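Side-chain contacts in nucleotidyl transferase AbiEii/AbiGii toxin family protein (Mycobacterium tuberculosis, PDB 6Y56), which probably acts as a toxin of a toxin-antitoxin system, a nucleotidyltransferase of the AbiEii family whose likely targets are tRNA acceptor stems: residues Leu171-Tyr174 / Arg175-Ala178; Arg201-Val204 / Leu205-Gly209; Asp238-Gly241 / Val242-Pro246. All blocks are in the same frame, centred on the assembly; numbering follows the deposited sequence.

In the fold
All three contacts are local turns of a continuous chain, met one after another; none closes a loop between distant segments, and none nests in or crosses another. Interaction 1 (171-178) ends helix 163-174 and starts the short loop to helix 180-189. Interaction 2 (201-209) is the middle of helix 196-212, after helix 180-189, and touches interaction 1: the W203 indole N-H points to the carbonyl of L171 in a probable hydrogen bond, and W203 and V207 pack on A172, tying helix 163-174 to helix 196-212. Interaction 3 (238-246) is the short helix 240-243 with its flanks, laid against helix 180-189; its nearest atoms stay about 8 Å from interaction 1 and about 20 Å from interaction 2.

Interaction 1 of 3, residues Leu171-Tyr174 / Arg175-Ala178; sequences LARY and RRVA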
ATOM      1  N   LEU A 171      -8.114  -6.448  -0.160  1.00 13.26           N
ATOM      2  CA  LEU A 171      -9.482  -6.944  -0.186  1.00 13.34           C
ATOM      3  C   LEU A 171     -10.315  -6.364   0.946  1.00 12.50           C
ATOM      4  O   LEU A 171     -11.532  -6.173   0.798  1.00 13.46           O
ATOM      5  CB  LEU A 171      -9.458  -8.466  -0.084  1.00 12.08           C
ATOM      6  CG  LEU A 171      -8.899  -9.219  -1.287  1.00 11.53           C
ATOM      7  CD1 LEU A 171      -8.606 -10.678  -0.936  1.00 13.47           C
ATOM      8  CD2 LEU A 171      -9.870  -9.096  -2.461  1.00 14.32           C
ATOM      9  N   ALA A 172      -9.686  -6.117   2.094  1.00 11.47           N
ATOM     10  CA  ALA A 172     -10.407  -5.541   3.221  1.00 12.05           C
ATOM     11  C   ALA A 172     -10.867  -4.123   2.918  1.00 12.22           C
ATOM     12  O   ALA A 172     -11.972  -3.730   3.299  1.00 14.49           O
ATOM     13  CB  ALA A 172      -9.533  -5.579   4.476  1.00 13.07           C
ATOM     14  N   ARG A 173     -10.046  -3.339   2.242  1.00 13.25           N
ATOM     15  CA  ARG A 173     -10.511  -2.009   1.863  1.00 14.24           C
ATOM     16  C   ARG A 173     -11.511  -2.072   0.717  1.00 14.89           C
ATOM     17  O   ARG A 173     -12.511  -1.341   0.723  1.00 14.53           O
ATOM     18  CB  ARG A 173      -9.340  -1.118   1.491  1.00 13.77           C
ATOM     19  CG  ARG A 173      -9.816   0.270   1.073  1.00 15.02           C
ATOM     20  CD  ARG A 173      -8.753   1.314   1.313  1.00 20.39           C
ATOM     21  NE  ARG A 173      -7.683   1.199   0.334  1.00 19.93           N
ATOM     22  CZ  ARG A 173      -6.512   1.811   0.441  1.00 24.49           C
ATOM     23  NH1 ARG A 173      -6.257   2.568   1.501  1.00 27.27           N
ATOM     24  NH2 ARG A 173      -5.595   1.658  -0.504  1.00 24.86           N
ATOM     25  N   TYR A 174     -11.255  -2.938  -0.270  1.00 13.58           N
ATOM     26  CA  TYR A 174     -12.165  -3.105  -1.400  1.00 12.62           C
ATOM     27  C   TYR A 174     -13.567  -3.444  -0.929  1.00 15.04           C
ATOM     28  O   TYR A 174     -14.554  -3.018  -1.545  1.00 15.77           O
ATOM     29  CB  TYR A 174     -11.609  -4.224  -2.277  1.00 14.23           C
ATOM     30  CG  TYR A 174     -12.142  -4.343  -3.683  1.00 13.97           C
ATOM     31  CD1 TYR A 174     -11.766  -3.449  -4.677  1.00 16.40           C
ATOM     32  CD2 TYR A 174     -12.961  -5.403  -4.032  1.00 16.94           C
ATOM     33  CE1 TYR A 174     -12.236  -3.595  -5.979  1.00 18.43           C
ATOM     34  CE2 TYR A 174     -13.429  -5.558  -5.317  1.00 19.41           C
ATOM     35  CZ  TYR A 174     -13.067  -4.656  -6.278  1.00 17.71           C
ATOM     36  OH  TYR A 174     -13.550  -4.830  -7.560  1.00 23.13           O
ATOM     37  N   ARG A 175     -13.672  -4.192   0.166  1.00 13.66           N
ATOM     38  CA  ARG A 175     -14.956  -4.574   0.721  1.00 14.26           C
ATOM     39  C   ARG A 175     -15.743  -3.364   1.212  1.00 15.44           C
ATOM     40  O   ARG A 175     -16.982  -3.409   1.271  1.00 18.18           O
ATOM     41  CB  ARG A 175     -14.669  -5.551   1.854  1.00 18.84           C
ATOM     42  CG  ARG A 175     -15.836  -5.983   2.624  1.00 20.93           C
ATOM     43  CD  ARG A 175     -16.079  -5.123   3.845  1.00 19.19           C
ATOM     44  NE  ARG A 175     -17.427  -5.422   4.234  1.00 19.52           N
ATOM     45  CZ  ARG A 175     -18.008  -5.037   5.354  1.00 14.89           C
ATOM     46  NH1 ARG A 175     -19.254  -5.412   5.580  1.00 17.80           N
ATOM     47  NH2 ARG A 175     -17.348  -4.307   6.250  1.00 15.62           N
ATOM     48  N   ARG A 176     -15.046  -2.303   1.606  1.00 16.50           N
ATOM     49  CA  ARG A 176     -15.676  -1.117   2.174  1.00 20.17           C
ATOM     50  C   ARG A 176     -15.909  -0.023   1.146  1.00 20.52           C
ATOM     51  O   ARG A 176     -16.968   0.619   1.161  1.00 22.43           O
ATOM     52  CB  ARG A 176     -14.825  -0.558   3.318  1.00 18.84           C
ATOM     53  CG  ARG A 176     -15.286   0.820   3.794  1.00 23.84           C
ATOM     54  CD  ARG A 176     -14.500   1.308   4.992  1.00 21.89           C
ATOM     55  NE  ARG A 176     -13.118   1.612   4.630  1.00 24.10           N
ATOM     56  CZ  ARG A 176     -12.713   2.766   4.107  1.00 25.35           C
ATOM     57  NH1 ARG A 176     -13.579   3.754   3.884  1.00 22.26           N
ATOM     58  NH2 ARG A 176     -11.428   2.933   3.810  1.00 30.68           N
ATOM     59  N   VAL A 177     -14.942   0.210   0.262  1.00 15.34           N
ATOM     60  CA  VAL A 177     -15.023   1.280  -0.725  1.00 18.45           C
ATOM     61  C   VAL A 177     -14.275   0.845  -1.978  1.00 17.66           C
ATOM     62  O   VAL A 177     -13.214   0.220  -1.900  1.00 21.55           O
ATOM     63  CB  VAL A 177     -14.474   2.603  -0.148  1.00 25.03           C
ATOM     64  CG1 VAL A 177     -13.004   2.461   0.225  1.00 21.36           C
ATOM     65  CG2 VAL A 177     -14.669   3.732  -1.133  1.00 32.27           C
ATOM     66  N   ALA A 178     -14.827   1.188  -3.138  1.00 19.73           N
ATOM     67  CA  ALA A 178     -14.289   0.756  -4.425  1.00 21.68           C
ATOM     68  C   ALA A 178     -13.350   1.833  -4.959  1.00 20.85           C
ATOM     69  O   ALA A 178     -13.797   2.916  -5.353  1.00 23.06           O
ATOM     70  CB  ALA A 178     -15.434   0.493  -5.401  1.00 25.11           C
TER
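R173 and V177 meet where helix 163-174 runs out, and the backbone there carries most of the polar contact. R175 N bonds to L171 O at 3.0 Å. Two residues on, R173 O takes two donors: V177 N, the i+4 donor, continues the helical pattern 2.9 Å from R173 O and almost in line with that carbonyl, while R176 N, the i+3 donor, also 2.9 Å from R173 O, sits well above the carbonyl plane. A single oxygen thus holds two successive amides as the chain tightens and turns. The chain then extends at V177, whose O lies 3.5 Å from Y174 CA in a C-H...O contact.

The apolar contact is modest. R173 and V177 run side by side, the CG of R173 4.0 Å from CG1 of V177. That methyl also lies over one face of the R176 guanidinium, towards its rim. V177 holds CG1 between its own N and carbonyl carbon (chi1 62°), which leaves it next to the R173 stem.

As for the charged groups, the guanidinium planes of R173 and R176 stand 77° apart, and NH2 of R176 comes 4.0 Å from CD of R173, on its aliphatic part. R173 NE makes a salt bridge to D182 of helix 180-189. R175 turns the other way, bending at chi2 (-93°) to reach D225 and the carbonyl of T218, while the Y174 ring has a cation-pi partner in R230.

Altogether this is a helix C-terminus whose last turn tightens before the chain passes into the loop towards helix 180-189.

Interaction 2 of 3, residues Arg201-Val204 / Leu205-Gly209; sequences RLWV and LKVWG
R201 and L205 cross at an angle one turn apart, with CD of R201 3.9 Å from CD1 of L205, but the polar ends of the side chains find partners outside this stretch. R201 doubles back at chi2 and chi3 (both 59°), laying its aliphatic part by the leucine while NE pairs with E270 and NH1 with D267.

Four successive carbonyls are each taken by the amide four residues on. L205 N reaches R201 O at 3.1 Å, K206 N reaches L202 O at 2.8 Å, V207 N reaches W203 O at 2.9 Å, and W208 N reaches V204 O at 2.9 Å. The carbonyl of K206 accepts from R131 NH1. K206 folds its CG over L202 O, then sends NZ to a pair of carboxylates, E165 and E169, which should balance its charge in this buried setting.

W203 and V207 point the same way, with CG2 of the valine 3.8 Å from NE1 of the indole. That NE1 has a weak bond to L171 O; the other indole, W208, gives its NE1 to D277 O, also weakly. L205, meanwhile, packs against A287 and L288.

The arrangement is that of a regular buried alpha-helix with i to i+4 side-chain pairs, here packed among helices 163-174, 268-273 and 281-292.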
ATOM      1  N   ARG A 201      -8.519 -16.273   5.039  1.00 12.17           N
ATOM      2  CA  ARG A 201      -8.516 -16.187   6.496  1.00 11.32           C
ATOM      3  C   ARG A 201      -8.092 -14.803   6.958  1.00 11.99           C
ATOM      4  O   ARG A 201      -8.768 -14.177   7.786  1.00 11.19           O
ATOM      5  CB  ARG A 201      -7.608 -17.278   7.076  1.00 13.21           C
ATOM      6  CG  ARG A 201      -7.347 -17.195   8.581  1.00 14.98           C
ATOM      7  CD  ARG A 201      -8.627 -17.258   9.392  1.00 14.11           C
ATOM      8  NE  ARG A 201      -9.395 -18.479   9.153  1.00 15.91           N
ATOM      9  CZ  ARG A 201      -9.407 -19.536   9.962  1.00 15.60           C
ATOM     10  NH1 ARG A 201     -10.168 -20.584   9.666  1.00 16.96           N
ATOM     11  NH2 ARG A 201      -8.670 -19.545  11.065  1.00 17.89           N
ATOM     12  N   LEU A 202      -6.993 -14.295   6.408  1.00 11.34           N
ATOM     13  CA  LEU A 202      -6.510 -12.975   6.795  1.00 13.20           C
ATOM     14  C   LEU A 202      -7.515 -11.891   6.437  1.00 11.59           C
ATOM     15  O   LEU A 202      -7.679 -10.930   7.194  1.00 12.19           O
ATOM     16  CB  LEU A 202      -5.166 -12.691   6.125  1.00 13.90           C
ATOM     17  CG  LEU A 202      -3.962 -13.399   6.726  1.00 16.46           C
ATOM     18  CD1 LEU A 202      -2.761 -13.180   5.824  1.00 18.30           C
ATOM     19  CD2 LEU A 202      -3.703 -12.849   8.112  1.00 20.05           C
ATOM     20  N   TRP A 203      -8.181 -12.014   5.281  1.00 11.03           N
ATOM     21  CA  TRP A 203      -9.197 -11.040   4.882  1.00 11.33           C
ATOM     22  C   TRP A 203     -10.289 -10.932   5.940  1.00 11.39           C
ATOM     23  O   TRP A 203     -10.638  -9.834   6.387  1.00 10.76           O
ATOM     24  CB  TRP A 203      -9.791 -11.447   3.530  1.00 11.27           C
ATOM     25  CG  TRP A 203     -10.946 -10.621   3.057  1.00 12.14           C
ATOM     26  CD1 TRP A 203     -10.971  -9.272   2.867  1.00 13.25           C
ATOM     27  CD2 TRP A 203     -12.241 -11.103   2.696  1.00 12.56           C
ATOM     28  NE1 TRP A 203     -12.204  -8.890   2.394  1.00 14.44           N
ATOM     29  CE2 TRP A 203     -13.005  -9.993   2.286  1.00 12.65           C
ATOM     30  CE3 TRP A 203     -12.828 -12.368   2.680  1.00 14.58           C
ATOM     31  CZ2 TRP A 203     -14.333 -10.108   1.860  1.00 14.69           C
ATOM     32  CZ3 TRP A 203     -14.134 -12.484   2.259  1.00 15.53           C
ATOM     33  CH2 TRP A 203     -14.875 -11.356   1.855  1.00 16.00           C
ATOM     34  N   VAL A 204     -10.820 -12.072   6.377  1.00 10.50           N
ATOM     35  CA  VAL A 204     -11.874 -12.049   7.387  1.00 12.26           C
ATOM     36  C   VAL A 204     -11.373 -11.409   8.673  1.00 11.95           C
ATOM     37  O   VAL A 204     -12.075 -10.605   9.296  1.00 11.84           O
ATOM     38  CB  VAL A 204     -12.425 -13.467   7.628  1.00 12.48           C
ATOM     39  CG1 VAL A 204     -13.418 -13.474   8.800  1.00 13.61           C
ATOM     40  CG2 VAL A 204     -13.075 -13.984   6.368  1.00 14.48           C
ATOM     41  N   LEU A 205     -10.156 -11.763   9.101  1.00 11.06           N
ATOM     42  CA  LEU A 205      -9.617 -11.224  10.348  1.00 12.08           C
ATOM     43  C   LEU A 205      -9.337  -9.732  10.230  1.00 12.54           C
ATOM     44  O   LEU A 205      -9.538  -8.983  11.197  1.00 13.02           O
ATOM     45  CB  LEU A 205      -8.351 -11.982  10.754  1.00 12.87           C
ATOM     46  CG  LEU A 205      -8.547 -13.477  11.011  1.00 13.26           C
ATOM     47  CD1 LEU A 205      -7.226 -14.185  11.251  1.00 14.42           C
ATOM     48  CD2 LEU A 205      -9.488 -13.744  12.178  1.00 14.93           C
ATOM     49  N   LYS A 206      -8.898  -9.272   9.057  1.00 12.38           N
ATOM     50  CA  LYS A 206      -8.655  -7.843   8.876  1.00 14.14           C
ATOM     51  C   LYS A 206      -9.962  -7.067   8.914  1.00 12.96           C
ATOM     52  O   LYS A 206     -10.044  -6.018   9.563  1.00 14.76           O
ATOM     53  CB  LYS A 206      -7.953  -7.579   7.545  1.00 13.16           C
ATOM     54  CG  LYS A 206      -6.519  -8.077   7.469  1.00 15.73           C
ATOM     55  CD  LYS A 206      -5.517  -7.137   8.125  1.00 18.62           C
ATOM     56  CE  LYS A 206      -4.106  -7.697   7.991  1.00 16.19           C
ATOM     57  NZ  LYS A 206      -3.106  -6.725   8.500  1.00 20.50           N
ATOM     58  N   VAL A 207     -10.992  -7.568   8.224  1.00 12.15           N
ATOM     59  CA  VAL A 207     -12.284  -6.888   8.237  1.00 13.57           C
ATOM     60  C   VAL A 207     -12.865  -6.860   9.645  1.00 13.13           C
ATOM     61  O   VAL A 207     -13.440  -5.849  10.074  1.00 12.88           O
ATOM     62  CB  VAL A 207     -13.252  -7.531   7.229  1.00 11.82           C
ATOM     63  CG1 VAL A 207     -14.643  -6.911   7.396  1.00 13.64           C
ATOM     64  CG2 VAL A 207     -12.750  -7.342   5.802  1.00 13.01           C
ATOM     65  N   TRP A 208     -12.717  -7.955  10.394  1.00 11.96           N
ATOM     66  CA  TRP A 208     -13.207  -7.958  11.771  1.00 13.54           C
ATOM     67  C   TRP A 208     -12.613  -6.794  12.554  1.00 13.28           C
ATOM     68  O   TRP A 208     -13.330  -6.043  13.221  1.00 12.86           O
ATOM     69  CB  TRP A 208     -12.861  -9.289  12.447  1.00 12.32           C
ATOM     70  CG  TRP A 208     -13.541  -9.492  13.792  1.00 12.00           C
ATOM     71  CD1 TRP A 208     -14.666 -10.218  14.036  1.00 13.85           C
ATOM     72  CD2 TRP A 208     -13.125  -8.961  15.061  1.00 14.57           C
ATOM     73  NE1 TRP A 208     -14.990 -10.168  15.378  1.00 14.63           N
ATOM     74  CE2 TRP A 208     -14.054  -9.405  16.025  1.00 15.34           C
ATOM     75  CE3 TRP A 208     -12.055  -8.155  15.474  1.00 13.59           C
ATOM     76  CZ2 TRP A 208     -13.943  -9.069  17.374  1.00 15.55           C
ATOM     77  CZ3 TRP A 208     -11.952  -7.820  16.820  1.00 15.69           C
ATOM     78  CH2 TRP A 208     -12.894  -8.277  17.747  1.00 15.94           C
ATOM     79  N   GLY A 209     -11.300  -6.611  12.473  1.00 12.23           N
ATOM     80  CA  GLY A 209     -10.688  -5.496  13.175  1.00 14.59           C
ATOM     81  C   GLY A 209     -11.107  -4.144  12.622  1.00 14.93           C
ATOM     82  O   GLY A 209     -11.334  -3.198  13.382  1.00 14.46           O
TER

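Interaction 3 of 3, residues Asp238-Gly241 / Val242-Pro246; sequences DSIG and VLTRP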
ATOM      1  N   ASP A 238      -9.507   8.411  -8.740  1.00 23.17           N
ATOM      2  CA  ASP A 238      -8.317   8.934  -8.068  1.00 26.15           C
ATOM      3  C   ASP A 238      -7.095   8.964  -8.986  1.00 25.50           C
ATOM      4  O   ASP A 238      -6.027   8.438  -8.670  1.00 25.07           O
ATOM      5  CB  ASP A 238      -8.038   8.191  -6.761  1.00 31.09           C
ATOM      6  CG  ASP A 238      -7.055   8.925  -5.870  1.00 35.18           C
ATOM      7  OD1 ASP A 238      -6.920  10.165  -6.007  1.00 37.23           O
ATOM      8  OD2 ASP A 238      -6.420   8.255  -5.026  1.00 35.71           O
ATOM      9  N   SER A 239      -7.270   9.581 -10.153  1.00 24.81           N
ATOM     10  CA  SER A 239      -6.162   9.841 -11.075  1.00 24.66           C
ATOM     11  C   SER A 239      -5.441   8.566 -11.518  1.00 22.11           C
ATOM     12  O   SER A 239      -4.241   8.593 -11.801  1.00 19.96           O
ATOM     13  CB  SER A 239      -5.167  10.855 -10.498  1.00 29.82           C
ATOM     14  OG  SER A 239      -5.809  12.089 -10.230  1.00 33.49           O
ATOM     15  N   ILE A 240      -6.156   7.437 -11.588  1.00 19.52           N
ATOM     16  CA  ILE A 240      -5.517   6.197 -12.021  1.00 18.60           C
ATOM     17  C   ILE A 240      -4.880   6.355 -13.398  1.00 18.53           C
ATOM     18  O   ILE A 240      -3.818   5.784 -13.667  1.00 18.78           O
ATOM     19  CB  ILE A 240      -6.498   5.001 -11.932  1.00 19.10           C
ATOM     20  CG1 ILE A 240      -5.818   3.686 -12.328  1.00 18.39           C
ATOM     21  CG2 ILE A 240      -7.738   5.247 -12.784  1.00 20.46           C
ATOM     22  CD1 ILE A 240      -4.786   3.209 -11.317  1.00 21.25           C
ATOM     23  N   GLY A 241      -5.494   7.155 -14.279  1.00 20.09           N
ATOM     24  CA  GLY A 241      -4.954   7.366 -15.613  1.00 19.73           C
ATOM     25  C   GLY A 241      -3.641   8.111 -15.631  1.00 20.70           C
ATOM     26  O   GLY A 241      -2.886   7.990 -16.600  1.00 24.70           O
ATOM     27  N   VAL A 242      -3.356   8.888 -14.585  1.00 19.99           N
ATOM     28  CA  VAL A 242      -2.034   9.488 -14.446  1.00 18.35           C
ATOM     29  C   VAL A 242      -1.005   8.421 -14.099  1.00 21.39           C
ATOM     30  O   VAL A 242       0.126   8.438 -14.596  1.00 22.44           O
ATOM     31  CB  VAL A 242      -2.085  10.606 -13.386  1.00 21.45           C
ATOM     32  CG1 VAL A 242      -0.703  11.169 -13.123  1.00 23.97           C
ATOM     33  CG2 VAL A 242      -3.053  11.707 -13.812  1.00 25.21           C
ATOM     34  N   LEU A 243      -1.392   7.458 -13.272  1.00 17.62           N
ATOM     35  CA  LEU A 243      -0.453   6.520 -12.680  1.00 16.93           C
ATOM     36  C   LEU A 243      -0.136   5.330 -13.568  1.00 17.63           C
ATOM     37  O   LEU A 243       0.891   4.677 -13.358  1.00 16.65           O
ATOM     38  CB  LEU A 243      -1.013   6.009 -11.347  1.00 16.58           C
ATOM     39  CG  LEU A 243      -1.399   7.137 -10.382  1.00 16.91           C
ATOM     40  CD1 LEU A 243      -2.044   6.553  -9.135  1.00 18.82           C
ATOM     41  CD2 LEU A 243      -0.194   7.999 -10.013  1.00 18.40           C
ATOM     42  N   THR A 244      -0.987   5.025 -14.545  1.00 17.73           N
ATOM     43  CA  THR A 244      -0.752   3.883 -15.416  1.00 18.60           C
ATOM     44  C   THR A 244      -1.493   4.105 -16.723  1.00 19.26           C
ATOM     45  O   THR A 244      -2.411   4.920 -16.809  1.00 20.99           O
ATOM     46  CB  THR A 244      -1.208   2.570 -14.764  1.00 18.98           C
ATOM     47  OG1 THR A 244      -0.808   1.464 -15.581  1.00 23.00           O
ATOM     48  CG2 THR A 244      -2.721   2.541 -14.590  1.00 20.90           C
ATOM     49  N   ARG A 245      -1.083   3.344 -17.737  1.00 20.08           N
ATOM     50  CA  ARG A 245      -1.711   3.374 -19.047  1.00 22.98           C
ATOM     51  C   ARG A 245      -1.544   1.963 -19.589  1.00 21.42           C
ATOM     52  O   ARG A 245      -0.441   1.409 -19.491  1.00 25.01           O
ATOM     53  CB  ARG A 245      -0.953   4.366 -19.927  1.00 27.95           C
ATOM     54  CG  ARG A 245      -1.296   4.321 -21.402  1.00 30.49           C
ATOM     55  CD  ARG A 245      -0.396   5.251 -22.208  1.00 30.21           C
ATOM     56  NE  ARG A 245       0.954   4.712 -22.373  1.00 31.53           N
ATOM     57  CZ  ARG A 245       1.917   5.303 -23.078  1.00 26.74           C
ATOM     58  NH1 ARG A 245       3.115   4.744 -23.178  1.00 32.25           N
ATOM     59  NH2 ARG A 245       1.688   6.461 -23.674  1.00 23.71           N
ATOM     60  N   PRO A 246      -2.600   1.345 -20.141  1.00 25.04           N
ATOM     61  CA  PRO A 246      -3.950   1.885 -20.277  1.00 23.68           C
ATOM     62  C   PRO A 246      -4.764   1.659 -19.017  1.00 24.18           C
ATOM     63  O   PRO A 246      -4.403   0.835 -18.176  1.00 26.32           O
ATOM     64  CB  PRO A 246      -4.538   1.032 -21.401  1.00 26.51           C
ATOM     65  CG  PRO A 246      -3.897  -0.288 -21.211  1.00 29.22           C
ATOM     66  CD  PRO A 246      -2.496  -0.009 -20.710  1.00 28.32           C
TER
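S239, at the N-cap, meets V242 across the single turn of helix 240-243, and the backbone is what shapes it. D238 and S239 both have positive phi, and the S239 side chain makes no capping bond. S239 O receives V242 N at 2.9 Å, with the amide well above the carbonyl plane (59° out of it), and more weakly L243 N at 3.4 Å. At I240 O the balance is reversed: T244 N, the i+4 donor, lies 3.1 Å from it, close to the line of the C=O bond, and L243 N, the i+3 donor, makes the weak bond. Each of these two oxygens therefore serves an i+3 and an i+4 donor. T244 then leaves helical geometry for an extended backbone, and the peptide before P246 is cis.

The side chains pair along the turn. I240 and T244 point the same way, side by side, with CD1 of the isoleucine 3.9 Å from CG2 of the threonine. In T244, OG1 is anti to the backbone N (chi1 -173°), which places CG2 between N and the carbonyl carbon, 3.5 Å from I240 O. On another side of the turn, CG2 of V242 rests 4.0 Å from CB of S239, and CG of L243 comes 3.5 Å from S239 O.

I240 meets A180 and Y184 of helix 180-189, T244 meets Y184 as well, and D238 adds a salt bridge to R181. L243 packs on F65 and T67 just before strand 68-72 and bonds through its backbone to F65, while R15, from the loop between helices 5-11 and 19-38, reaches the carbonyl of G241.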